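Local coordinates for diphthine synthase (Entamoeba histolytica, PDB 3I4T), which probably transfers methyl groups from S-adenosylmethionine to the modified histidine of elongation factor 2 during diphthamide synthesis, as its diphthine synthase relatives do, at residues A[46-51]-A[95-100]; A[152-157]-A[212-217]; A[180-185]-A[269-274]. All blocks are in the same frame, centred on the assembly; numbering follows the deposited sequence.

Contact 1: A[46-51]-A[95-100]; sequences SCDLVF and TKNVAL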
ATOM      1  N   SER A  46      -1.775  18.725  18.030  1.00 50.66           N
ATOM      2  CA  SER A  46      -2.765  19.793  17.921  1.00 50.88           C
ATOM      3  C   SER A  46      -4.128  19.370  18.481  1.00 51.17           C
ATOM      4  O   SER A  46      -4.966  20.223  18.800  1.00 51.57           O
ATOM      5  CB  SER A  46      -2.896  20.279  16.464  1.00 51.01           C
ATOM      6  OG  SER A  46      -3.767  19.453  15.692  1.00 51.21           O
ATOM      7  N   CYS A  47      -4.344  18.063  18.607  1.00 51.15           N
ATOM      8  CA  CYS A  47      -5.645  17.535  19.012  1.00 51.51           C
ATOM      9  C   CYS A  47      -5.874  17.619  20.506  1.00 52.15           C
ATOM     10  O   CYS A  47      -4.930  17.547  21.290  1.00 52.46           O
ATOM     11  CB  CYS A  47      -5.811  16.084  18.554  1.00 51.36           C
ATOM     12  SG  CYS A  47      -6.384  15.939  16.863  1.00 50.11           S
ATOM     13  N   ASP A  48      -7.138  17.751  20.897  1.00 52.55           N
ATOM     14  CA  ASP A  48      -7.489  17.814  22.307  1.00 53.18           C
ATOM     15  C   ASP A  48      -7.572  16.413  22.907  1.00 53.36           C
ATOM     16  O   ASP A  48      -7.296  16.225  24.094  1.00 53.54           O
ATOM     17  CB  ASP A  48      -8.808  18.569  22.506  1.00 53.30           C
ATOM     18  CG  ASP A  48      -8.860  19.874  21.725  1.00 54.20           C
ATOM     19  OD1 ASP A  48      -9.789  20.031  20.899  1.00 54.99           O
ATOM     20  OD2 ASP A  48      -7.969  20.734  21.922  1.00 54.30           O
ATOM     21  N   LEU A  49      -7.953  15.436  22.089  1.00 53.31           N
ATOM     22  CA  LEU A  49      -8.086  14.055  22.553  1.00 53.36           C
ATOM     23  C   LEU A  49      -7.463  13.109  21.545  1.00 53.32           C
ATOM     24  O   LEU A  49      -7.619  13.291  20.336  1.00 53.45           O
ATOM     25  CB  LEU A  49      -9.557  13.691  22.775  1.00 53.46           C
ATOM     26  CG  LEU A  49     -10.342  14.394  23.892  1.00 54.31           C
ATOM     27  CD1 LEU A  49     -11.822  14.353  23.585  1.00 55.00           C
ATOM     28  CD2 LEU A  49     -10.071  13.812  25.292  1.00 54.92           C
ATOM     29  N   VAL A  50      -6.757  12.101  22.045  1.00 53.26           N
ATOM     30  CA  VAL A  50      -6.055  11.161  21.183  1.00 53.51           C
ATOM     31  C   VAL A  50      -6.425   9.726  21.538  1.00 54.00           C
ATOM     32  O   VAL A  50      -6.167   9.260  22.644  1.00 54.41           O
ATOM     33  CB  VAL A  50      -4.522  11.346  21.262  1.00 53.44           C
ATOM     34  CG1 VAL A  50      -3.819  10.431  20.253  1.00 53.12           C
ATOM     35  CG2 VAL A  50      -4.140  12.798  21.021  1.00 52.52           C
ATOM     36  N   PHE A  51      -7.031   9.026  20.593  1.00 54.56           N
ATOM     37  CA  PHE A  51      -7.441   7.654  20.822  1.00 55.14           C
ATOM     38  C   PHE A  51      -6.566   6.695  20.045  1.00 55.97           C
ATOM     39  O   PHE A  51      -6.136   6.987  18.923  1.00 55.70           O
ATOM     40  CB  PHE A  51      -8.893   7.437  20.413  1.00 54.88           C
ATOM     41  CG  PHE A  51      -9.885   8.181  21.255  1.00 54.81           C
ATOM     42  CD1 PHE A  51     -10.570   7.532  22.276  1.00 54.88           C
ATOM     43  CD2 PHE A  51     -10.151   9.531  21.017  1.00 54.55           C
ATOM     44  CE1 PHE A  51     -11.507   8.220  23.061  1.00 55.88           C
ATOM     45  CE2 PHE A  51     -11.077  10.230  21.784  1.00 54.87           C
ATOM     46  CZ  PHE A  51     -11.761   9.574  22.809  1.00 56.05           C
ATOM     47  N   THR A  95     -17.325  18.576  18.469  1.00 60.75           N
ATOM     48  CA  THR A  95     -16.924  19.914  18.934  1.00 60.35           C
ATOM     49  C   THR A  95     -15.406  20.183  18.972  1.00 59.88           C
ATOM     50  O   THR A  95     -14.971  21.322  18.762  1.00 60.05           O
ATOM     51  CB  THR A  95     -17.517  20.221  20.323  1.00 60.52           C
ATOM     52  OG1 THR A  95     -17.291  19.106  21.199  1.00 60.39           O
ATOM     53  CG2 THR A  95     -19.030  20.510  20.218  1.00 60.56           C
ATOM     54  N   LYS A  96     -14.611  19.144  19.231  1.00 58.93           N
ATOM     55  CA  LYS A  96     -13.157  19.286  19.399  1.00 57.81           C
ATOM     56  C   LYS A  96     -12.378  18.493  18.357  1.00 56.62           C
ATOM     57  O   LYS A  96     -12.887  17.519  17.806  1.00 56.16           O
ATOM     58  CB  LYS A  96     -12.747  18.791  20.788  1.00 58.22           C
ATOM     59  CG  LYS A  96     -13.407  19.523  21.947  1.00 59.74           C
ATOM     60  CD  LYS A  96     -13.387  18.679  23.203  1.00 61.71           C
ATOM     61  CE  LYS A  96     -14.680  18.860  23.990  1.00 63.28           C
ATOM     62  NZ  LYS A  96     -15.010  17.648  24.805  1.00 64.06           N
ATOM     63  N   ASN A  97     -11.136  18.910  18.104  1.00 55.36           N
ATOM     64  CA  ASN A  97     -10.200  18.130  17.286  1.00 53.89           C
ATOM     65  C   ASN A  97      -9.793  16.844  17.996  1.00 52.69           C
ATOM     66  O   ASN A  97      -9.139  16.873  19.037  1.00 52.90           O
ATOM     67  CB  ASN A  97      -8.957  18.943  16.940  1.00 54.10           C
ATOM     68  CG  ASN A  97      -9.277  20.182  16.140  1.00 54.61           C
ATOM     69  OD1 ASN A  97      -9.683  20.102  14.980  1.00 56.88           O
ATOM     70  ND2 ASN A  97      -9.095  21.341  16.755  1.00 55.16           N
ATOM     71  N   VAL A  98     -10.199  15.720  17.416  1.00 50.94           N
ATOM     72  CA  VAL A  98      -9.988  14.401  17.982  1.00 49.11           C
ATOM     73  C   VAL A  98      -9.124  13.599  17.010  1.00 48.31           C
ATOM     74  O   VAL A  98      -9.294  13.698  15.795  1.00 47.84           O
ATOM     75  CB  VAL A  98     -11.344  13.683  18.220  1.00 49.07           C
ATOM     76  CG1 VAL A  98     -11.149  12.223  18.634  1.00 47.93           C
ATOM     77  CG2 VAL A  98     -12.175  14.436  19.262  1.00 48.79           C
ATOM     78  N   ALA A  99      -8.185  12.828  17.550  1.00 47.03           N
ATOM     79  CA  ALA A  99      -7.318  11.986  16.731  1.00 46.09           C
ATOM     80  C   ALA A  99      -7.564  10.520  17.042  1.00 45.26           C
ATOM     81  O   ALA A  99      -7.662  10.131  18.211  1.00 45.12           O
ATOM     82  CB  ALA A  99      -5.860  12.332  16.963  1.00 46.06           C
ATOM     83  N   LEU A 100      -7.698   9.721  15.990  1.00 44.06           N
ATOM     84  CA  LEU A 100      -7.752   8.272  16.121  1.00 43.10           C
ATOM     85  C   LEU A 100      -6.527   7.663  15.459  1.00 42.56           C
ATOM     86  O   LEU A 100      -6.276   7.881  14.282  1.00 42.33           O
ATOM     87  CB  LEU A 100      -9.038   7.702  15.514  1.00 42.75           C
ATOM     88  CG  LEU A 100      -9.158   6.169  15.454  1.00 42.64           C
ATOM     89  CD1 LEU A 100      -9.023   5.499  16.840  1.00 42.22           C
ATOM     90  CD2 LEU A 100     -10.459   5.760  14.782  1.00 41.67           C
TER
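Strands 49-51 and 97-100 run side by side in the same direction, their axes 4.7 Å apart and 17° from parallel, with Leu49, Val50 and Phe51 facing Val98, Ala99 and Leu100. Ala99 supplies both central bonds: its N donates to Leu49 O (2.9 Å), and its O accepts a nearly straight bond from Phe51 N (2.7 Å). Just ahead of the strand, Asp48 N bonds to Asn97 O at 2.9 Å, while Asp48 OD1 takes only a weak bond from Asn97 N and lies against Lys96 CB. The Lys96 chain crosses that of Asp48 at about a right angle and carries its amine off, so no ion pair forms between them. On one face of the sheet the Phe51 ring, its CG anti to the carbonyl carbon (chi1 -66°), swings back along the strand until CE2 meets Val98 CG1 at 3.7 Å; Ala99 O lies at the ring edge. Leu49 joins this row more loosely, and Ile89 and Pro92 add to it. The other face holds Val50 and Ala99, whose CB is touched by Cys47 SG (3.6 Å) from the turn after helix 38-46. Strand 97-102 also bonds to strand 22-27 on its far side. Polar pairing at the exposed start thus gives way to a backbone ladder between apolar layers, joining neighbouring strands of the parallel sheet.

Contact 2: A[152-157]-A[212-217]; sequences VSVCFW and NQCIEQ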
ATOM      1  N   VAL A 152      -7.029 -11.853   0.345  1.00 32.33           N
ATOM      2  CA  VAL A 152      -7.958 -12.786   1.003  1.00 32.69           C
ATOM      3  C   VAL A 152      -7.688 -12.892   2.511  1.00 33.70           C
ATOM      4  O   VAL A 152      -6.572 -12.616   2.973  1.00 33.89           O
ATOM      5  CB  VAL A 152      -7.961 -14.195   0.356  1.00 31.99           C
ATOM      6  CG1 VAL A 152      -8.303 -14.113  -1.108  1.00 31.99           C
ATOM      7  CG2 VAL A 152      -6.628 -14.899   0.561  1.00 31.11           C
ATOM      8  N   SER A 153      -8.718 -13.288   3.258  1.00 34.52           N
ATOM      9  CA  SER A 153      -8.641 -13.405   4.723  1.00 35.94           C
ATOM     10  C   SER A 153      -8.985 -14.808   5.190  1.00 36.22           C
ATOM     11  O   SER A 153     -10.018 -15.370   4.802  1.00 35.96           O
ATOM     12  CB  SER A 153      -9.569 -12.392   5.420  1.00 35.61           C
ATOM     13  OG  SER A 153      -9.058 -11.069   5.299  1.00 37.65           O
ATOM     14  N   VAL A 154      -8.112 -15.367   6.024  1.00 36.94           N
ATOM     15  CA  VAL A 154      -8.374 -16.653   6.658  1.00 37.75           C
ATOM     16  C   VAL A 154      -8.872 -16.407   8.085  1.00 38.64           C
ATOM     17  O   VAL A 154      -8.277 -15.628   8.827  1.00 38.82           O
ATOM     18  CB  VAL A 154      -7.137 -17.580   6.614  1.00 37.41           C
ATOM     19  CG1 VAL A 154      -7.425 -18.899   7.314  1.00 37.12           C
ATOM     20  CG2 VAL A 154      -6.741 -17.853   5.169  1.00 37.10           C
ATOM     21  N   CYS A 155      -9.979 -17.060   8.440  1.00 39.78           N
ATOM     22  CA  CYS A 155     -10.620 -16.902   9.745  1.00 41.17           C
ATOM     23  C   CYS A 155     -10.374 -18.108  10.654  1.00 41.22           C
ATOM     24  O   CYS A 155     -10.083 -19.210  10.169  1.00 41.05           O
ATOM     25  CB  CYS A 155     -12.129 -16.700   9.564  1.00 41.28           C
ATOM     26  SG  CYS A 155     -12.580 -15.148   8.708  1.00 45.64           S
ATOM     27  N   PHE A 156     -10.494 -17.887  11.966  1.00 41.18           N
ATOM     28  CA  PHE A 156     -10.477 -18.975  12.937  1.00 41.56           C
ATOM     29  C   PHE A 156     -11.736 -19.830  12.823  1.00 41.66           C
ATOM     30  O   PHE A 156     -12.851 -19.311  12.877  1.00 41.80           O
ATOM     31  CB  PHE A 156     -10.363 -18.442  14.376  1.00 41.42           C
ATOM     32  CG  PHE A 156      -8.955 -18.147  14.809  1.00 40.99           C
ATOM     33  CD1 PHE A 156      -8.014 -19.163  14.904  1.00 39.58           C
ATOM     34  CD2 PHE A 156      -8.578 -16.848  15.143  1.00 40.74           C
ATOM     35  CE1 PHE A 156      -6.716 -18.893  15.302  1.00 39.51           C
ATOM     36  CE2 PHE A 156      -7.279 -16.567  15.545  1.00 39.78           C
ATOM     37  CZ  PHE A 156      -6.351 -17.588  15.630  1.00 40.01           C
ATOM     38  N   TRP A 157     -11.548 -21.137  12.680  1.00 41.76           N
ATOM     39  CA  TRP A 157     -12.670 -22.066  12.637  1.00 41.95           C
ATOM     40  C   TRP A 157     -13.212 -22.342  14.032  1.00 42.54           C
ATOM     41  O   TRP A 157     -12.455 -22.365  15.009  1.00 42.78           O
ATOM     42  CB  TRP A 157     -12.263 -23.356  11.941  1.00 41.33           C
ATOM     43  CG  TRP A 157     -12.269 -23.241  10.444  1.00 40.32           C
ATOM     44  CD1 TRP A 157     -12.497 -22.114   9.701  1.00 38.80           C
ATOM     45  CD2 TRP A 157     -12.015 -24.292   9.508  1.00 39.34           C
ATOM     46  NE1 TRP A 157     -12.415 -22.404   8.362  1.00 38.81           N
ATOM     47  CE2 TRP A 157     -12.117 -23.733   8.214  1.00 39.15           C
ATOM     48  CE3 TRP A 157     -11.719 -25.654   9.639  1.00 38.56           C
ATOM     49  CZ2 TRP A 157     -11.926 -24.489   7.051  1.00 39.67           C
ATOM     50  CZ3 TRP A 157     -11.529 -26.411   8.482  1.00 39.60           C
ATOM     51  CH2 TRP A 157     -11.636 -25.825   7.204  1.00 39.74           C
ATOM     52  N   ASN A 212       1.350 -21.087  10.704  1.00 37.16           N
ATOM     53  CA  ASN A 212       1.203 -22.526  10.945  1.00 37.07           C
ATOM     54  C   ASN A 212      -0.261 -22.968  10.870  1.00 37.33           C
ATOM     55  O   ASN A 212      -0.601 -23.901  10.130  1.00 37.49           O
ATOM     56  CB  ASN A 212       1.802 -22.925  12.309  1.00 36.87           C
ATOM     57  CG  ASN A 212       3.225 -22.403  12.513  1.00 37.62           C
ATOM     58  OD1 ASN A 212       3.427 -21.367  13.149  1.00 39.81           O
ATOM     59  ND2 ASN A 212       4.212 -23.117  11.977  1.00 36.04           N
ATOM     60  N   GLN A 213      -1.116 -22.287  11.637  1.00 37.37           N
ATOM     61  CA  GLN A 213      -2.558 -22.546  11.653  1.00 37.55           C
ATOM     62  C   GLN A 213      -3.206 -22.187  10.324  1.00 37.69           C
ATOM     63  O   GLN A 213      -4.208 -22.787   9.938  1.00 38.04           O
ATOM     64  CB  GLN A 213      -3.247 -21.743  12.754  1.00 37.41           C
ATOM     65  CG  GLN A 213      -2.843 -22.105  14.150  1.00 38.04           C
ATOM     66  CD  GLN A 213      -3.254 -21.046  15.162  1.00 39.37           C
ATOM     67  OE1 GLN A 213      -2.945 -19.859  15.011  1.00 39.63           O
ATOM     68  NE2 GLN A 213      -3.946 -21.474  16.207  1.00 39.21           N
ATOM     69  N   CYS A 214      -2.645 -21.192   9.641  1.00 37.60           N
ATOM     70  CA  CYS A 214      -3.119 -20.794   8.321  1.00 37.51           C
ATOM     71  C   CYS A 214      -2.868 -21.895   7.294  1.00 37.02           C
ATOM     72  O   CYS A 214      -3.777 -22.291   6.575  1.00 36.84           O
ATOM     73  CB  CYS A 214      -2.440 -19.497   7.862  1.00 37.63           C
ATOM     74  SG  CYS A 214      -2.814 -19.085   6.123  1.00 39.38           S
ATOM     75  N   ILE A 215      -1.625 -22.369   7.224  1.00 36.68           N
ATOM     76  CA  ILE A 215      -1.252 -23.426   6.281  1.00 36.24           C
ATOM     77  C   ILE A 215      -2.027 -24.700   6.592  1.00 36.89           C
ATOM     78  O   ILE A 215      -2.499 -25.370   5.691  1.00 37.22           O
ATOM     79  CB  ILE A 215       0.284 -23.685   6.281  1.00 35.90           C
ATOM     80  CG1 ILE A 215       1.041 -22.490   5.692  1.00 33.44           C
ATOM     81  CG2 ILE A 215       0.630 -24.958   5.524  1.00 35.19           C
ATOM     82  CD1 ILE A 215       2.538 -22.590   5.827  1.00 31.16           C
ATOM     83  N   GLU A 216      -2.188 -25.017   7.867  1.00 37.74           N
ATOM     84  CA  GLU A 216      -2.944 -26.199   8.253  1.00 39.05           C
ATOM     85  C   GLU A 216      -4.339 -26.157   7.637  1.00 38.93           C
ATOM     86  O   GLU A 216      -4.761 -27.109   6.984  1.00 39.25           O
ATOM     87  CB  GLU A 216      -3.037 -26.306   9.783  1.00 39.77           C
ATOM     88  CG  GLU A 216      -3.537 -27.644  10.300  1.00 42.42           C
ATOM     89  CD  GLU A 216      -4.048 -27.548  11.735  1.00 48.06           C
ATOM     90  OE1 GLU A 216      -4.926 -26.686  12.005  1.00 49.23           O
ATOM     91  OE2 GLU A 216      -3.576 -28.335  12.596  1.00 49.85           O
ATOM     92  N   GLN A 217      -5.036 -25.041   7.835  1.00 38.88           N
ATOM     93  CA  GLN A 217      -6.403 -24.883   7.343  1.00 38.65           C
ATOM     94  C   GLN A 217      -6.482 -24.942   5.810  1.00 38.95           C
ATOM     95  O   GLN A 217      -7.377 -25.586   5.261  1.00 38.89           O
ATOM     96  CB  GLN A 217      -7.010 -23.572   7.851  1.00 38.31           C
ATOM     97  CG  GLN A 217      -8.526 -23.585   7.827  1.00 37.28           C
ATOM     98  CD  GLN A 217      -9.138 -22.216   8.033  1.00 34.64           C
ATOM     99  OE1 GLN A 217      -9.546 -21.563   7.073  1.00 34.18           O
ATOM    100  NE2 GLN A 217      -9.225 -21.784   9.286  1.00 31.30           N
TER
HETATM  101  O   HOH W   1     -11.649 -19.018   7.115  1.00 42.37           O
HETATM  102  O   HOH W   2      -9.113 -22.472  12.438  1.00 43.98           O
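Gln217 reaches from helix 211-225 to the chain that leaves strand 152-154, and its amide makes the direct hydrogen bond of the contact: NE2 donates to Cys155 O at 2.9 Å, in an almost straight bond with the acceptor in the amide plane. Two waters add to this link. One accepts from Cys155 N and gives a weak bond to Gln217 OE1, whose stronger partner is Tyr166 OH; the other accepts from both Trp157 N and Gln217 NE2. The amide is therefore held at both ends.

Stacking fixes its flat side. The amide plane lies 14° from that of the Trp157 indole, with CD 3.2 Å above one face and offset toward the rim. Farther back along the side chain, CG makes a CH-pi contact with the six-membered ring, 3.6 Å from its centroid. The extended chain of Gln217, with CG anti to the backbone N (chi1 -159°), carries the amide out from the helix to this position. Trp157 NE1 does not bond to the amide; it donates to Pro163 O.

Looser packing surrounds this centre. Val154 CG1 abuts Gln217 OE1 at 3.4 Å, and its CG2 meets Cys214 SG at 4.2 Å. One helical turn before Gln217, the amide of Gln213 approaches the edge of the Phe156 ring, NE2 standing 3.9 Å from CE1 with the two planes 74° apart. Phe156 also has a cation-pi partner in Arg207.

The Gln217 amide thus binds the backbone of the segment that follows the strand, directly at Cys155 O and through water at Cys155 N and Trp157 N; its in-plane bond and its stacked face together restrict its rotation and tether this segment to the helix.

Contact 3: A[180-185]-A[269-274]; sequences TLVLLD and LLIPAP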
ATOM      1  N   THR A 180      -1.040 -13.900  -4.409  1.00 28.38           N
ATOM      2  CA  THR A 180      -2.029 -13.658  -3.365  1.00 28.03           C
ATOM      3  C   THR A 180      -1.397 -13.274  -2.023  1.00 29.18           C
ATOM      4  O   THR A 180      -0.428 -13.897  -1.564  1.00 29.13           O
ATOM      5  CB  THR A 180      -2.992 -14.881  -3.162  1.00 27.94           C
ATOM      6  OG1 THR A 180      -3.549 -15.293  -4.418  1.00 24.95           O
ATOM      7  CG2 THR A 180      -4.127 -14.531  -2.217  1.00 25.97           C
ATOM      8  N   LEU A 181      -1.966 -12.238  -1.405  1.00 29.74           N
ATOM      9  CA  LEU A 181      -1.690 -11.900  -0.019  1.00 30.13           C
ATOM     10  C   LEU A 181      -2.787 -12.476   0.841  1.00 30.75           C
ATOM     11  O   LEU A 181      -3.964 -12.186   0.629  1.00 31.19           O
ATOM     12  CB  LEU A 181      -1.635 -10.383   0.178  1.00 30.15           C
ATOM     13  CG  LEU A 181      -1.593  -9.854   1.616  1.00 29.36           C
ATOM     14  CD1 LEU A 181      -0.280 -10.247   2.334  1.00 26.41           C
ATOM     15  CD2 LEU A 181      -1.776  -8.346   1.587  1.00 26.77           C
ATOM     16  N   VAL A 182      -2.389 -13.297   1.806  1.00 31.31           N
ATOM     17  CA  VAL A 182      -3.313 -13.944   2.719  1.00 31.58           C
ATOM     18  C   VAL A 182      -3.213 -13.283   4.098  1.00 32.36           C
ATOM     19  O   VAL A 182      -2.216 -13.434   4.802  1.00 32.33           O
ATOM     20  CB  VAL A 182      -3.012 -15.449   2.831  1.00 31.54           C
ATOM     21  CG1 VAL A 182      -4.066 -16.146   3.691  1.00 31.04           C
ATOM     22  CG2 VAL A 182      -2.926 -16.087   1.448  1.00 30.29           C
ATOM     23  N   LEU A 183      -4.237 -12.525   4.463  1.00 33.21           N
ATOM     24  CA  LEU A 183      -4.284 -11.891   5.779  1.00 34.31           C
ATOM     25  C   LEU A 183      -4.906 -12.858   6.777  1.00 35.00           C
ATOM     26  O   LEU A 183      -5.795 -13.620   6.427  1.00 35.03           O
ATOM     27  CB  LEU A 183      -5.045 -10.563   5.718  1.00 33.98           C
ATOM     28  CG  LEU A 183      -4.410  -9.470   4.844  1.00 34.45           C
ATOM     29  CD1 LEU A 183      -5.283  -8.232   4.839  1.00 35.79           C
ATOM     30  CD2 LEU A 183      -2.993  -9.113   5.312  1.00 33.76           C
ATOM     31  N   LEU A 184      -4.402 -12.849   8.005  1.00 36.57           N
ATOM     32  CA  LEU A 184      -4.792 -13.845   9.016  1.00 38.03           C
ATOM     33  C   LEU A 184      -5.661 -13.201  10.101  1.00 39.22           C
ATOM     34  O   LEU A 184      -5.656 -11.984  10.269  1.00 39.42           O
ATOM     35  CB  LEU A 184      -3.556 -14.529   9.632  1.00 37.52           C
ATOM     36  CG  LEU A 184      -2.472 -15.078   8.692  1.00 37.12           C
ATOM     37  CD1 LEU A 184      -1.400 -15.866   9.464  1.00 36.03           C
ATOM     38  CD2 LEU A 184      -3.056 -15.931   7.588  1.00 34.81           C
ATOM     39  N   ASP A 185      -6.400 -14.030  10.824  1.00 40.86           N
ATOM     40  CA  ASP A 185      -7.434 -13.568  11.738  1.00 42.82           C
ATOM     41  C   ASP A 185      -6.863 -13.012  13.035  1.00 44.51           C
ATOM     42  O   ASP A 185      -5.735 -13.330  13.423  1.00 44.55           O
ATOM     43  CB  ASP A 185      -8.397 -14.727  12.033  1.00 42.53           C
ATOM     44  CG  ASP A 185      -9.757 -14.264  12.521  1.00 42.40           C
ATOM     45  OD1 ASP A 185     -10.045 -13.048  12.519  1.00 40.57           O
ATOM     46  OD2 ASP A 185     -10.549 -15.144  12.911  1.00 43.88           O
ATOM     47  N   LEU A 269       0.776 -14.564   4.897  1.00 31.77           N
ATOM     48  CA  LEU A 269       1.265 -15.522   3.930  1.00 31.10           C
ATOM     49  C   LEU A 269       1.145 -14.973   2.515  1.00 30.96           C
ATOM     50  O   LEU A 269       0.163 -14.310   2.176  1.00 31.25           O
ATOM     51  CB  LEU A 269       0.438 -16.811   4.042  1.00 31.07           C
ATOM     52  CG  LEU A 269       0.893 -18.018   3.233  1.00 29.94           C
ATOM     53  CD1 LEU A 269       2.227 -18.524   3.731  1.00 29.90           C
ATOM     54  CD2 LEU A 269      -0.144 -19.104   3.315  1.00 30.44           C
ATOM     55  N   LEU A 270       2.146 -15.250   1.692  1.00 30.52           N
ATOM     56  CA  LEU A 270       2.073 -14.924   0.275  1.00 30.29           C
ATOM     57  C   LEU A 270       2.081 -16.191  -0.557  1.00 30.28           C
ATOM     58  O   LEU A 270       2.971 -17.040  -0.425  1.00 30.27           O
ATOM     59  CB  LEU A 270       3.220 -14.012  -0.155  1.00 30.03           C
ATOM     60  CG  LEU A 270       3.565 -12.791   0.702  1.00 30.47           C
ATOM     61  CD1 LEU A 270       4.725 -12.043   0.051  1.00 31.58           C
ATOM     62  CD2 LEU A 270       2.385 -11.867   0.914  1.00 28.07           C
ATOM     63  N   ILE A 271       1.067 -16.320  -1.400  1.00 30.10           N
ATOM     64  CA  ILE A 271       0.989 -17.430  -2.313  1.00 30.18           C
ATOM     65  C   ILE A 271       1.271 -16.912  -3.719  1.00 30.40           C
ATOM     66  O   ILE A 271       0.396 -16.309  -4.354  1.00 30.14           O
ATOM     67  CB  ILE A 271      -0.383 -18.149  -2.250  1.00 30.20           C
ATOM     68  CG1 ILE A 271      -0.698 -18.583  -0.812  1.00 28.13           C
ATOM     69  CG2 ILE A 271      -0.383 -19.352  -3.205  1.00 30.12           C
ATOM     70  CD1 ILE A 271      -2.117 -19.135  -0.618  1.00 25.20           C
ATOM     71  N   PRO A 272       2.507 -17.132  -4.203  1.00 30.47           N
ATOM     72  CA  PRO A 272       2.933 -16.663  -5.521  1.00 30.65           C
ATOM     73  C   PRO A 272       2.060 -17.228  -6.627  1.00 31.02           C
ATOM     74  O   PRO A 272       1.489 -18.296  -6.451  1.00 31.35           O
ATOM     75  CB  PRO A 272       4.354 -17.223  -5.655  1.00 30.71           C
ATOM     76  CG  PRO A 272       4.827 -17.444  -4.248  1.00 30.48           C
ATOM     77  CD  PRO A 272       3.601 -17.784  -3.453  1.00 30.50           C
ATOM     78  N   ALA A 273       1.956 -16.522  -7.757  1.00 31.42           N
ATOM     79  CA  ALA A 273       1.368 -17.094  -8.987  1.00 31.48           C
ATOM     80  C   ALA A 273       2.124 -18.362  -9.437  1.00 31.67           C
ATOM     81  O   ALA A 273       3.279 -18.544  -9.068  1.00 31.52           O
ATOM     82  CB  ALA A 273       1.379 -16.053 -10.104  1.00 31.23           C
ATOM     83  N   PRO A 274       1.480 -19.237 -10.241  1.00 32.08           N
ATOM     84  CA  PRO A 274       2.200 -20.393 -10.783  1.00 32.65           C
ATOM     85  C   PRO A 274       3.484 -20.059 -11.563  1.00 33.30           C
ATOM     86  O   PRO A 274       4.382 -20.890 -11.611  1.00 33.41           O
ATOM     87  CB  PRO A 274       1.154 -21.056 -11.683  1.00 32.54           C
ATOM     88  CG  PRO A 274      -0.138 -20.758 -10.995  1.00 32.00           C
ATOM     89  CD  PRO A 274       0.036 -19.323 -10.544  1.00 32.16           C
TER
HETATM   90  O   HOH W   3      -1.808 -16.580  -5.818  1.00 24.84           O
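Four backbone hydrogen bonds tie Thr180 to Ile271 and Val182 to Leu269. Thr180 N donates to Ile271 O at 2.8 Å and Ile271 N returns a bond to Thr180 O; Val182 N reaches Leu269 O at 2.8 Å, and the bond from Leu269 N to Val182 O is longer, 3.2 Å, but almost straight at 173°. A water beside the first pair accepts from Thr180 OG1 and donates to Ile271 O, so this carbonyl has two donors; Asn173 ND2 is a further partner of the hydroxyl. Between the bonded pairs, Leu181 and Leu270 form a non-hydrogen-bonded pair, and Leu181 CD1 meets Leu270 CD2 at 3.4 Å on one face. On the other face Val182 packs its CB on Leu269 CB and its CG2 on Ile271 CD1 (3.8 Å). Ile271 CG1, anti to the carbonyl carbon (chi1 -55°), directs CD1 toward that valine. Cys214 and Leu218 of helix 211-225 cover Leu269 on this face. The strands run antiparallel, with axes 4.8 Å apart at 153°, and strand 152-154 pairs parallel to strand 180-187 on its other edge: a buried part of the mixed sheet in the second half of a tetrapyrrole methylase fold.

In the fold
Contacts 2 and 3 adjoin, with centres 11 Å apart, whereas contact 1 lies on the opposite side of the chain's centre, about 37 Å from contact 2 between centres. Contact 1 belongs to the parallel sheet and contact 3 to the mixed one, in keeping with the two-lobed architecture of tetrapyrrole methylases. Both are buried strand pairings held by backbone bonds, parallel in the first and antiparallel in the third. Contact 2 is only partly buried and joins loop to helix through side chains and water. Strand 180-187 links it to contact 3: it pairs with strand 152-154, Asp185 OD2 bonds to Phe156 N, and Leu184 packs on Cys214.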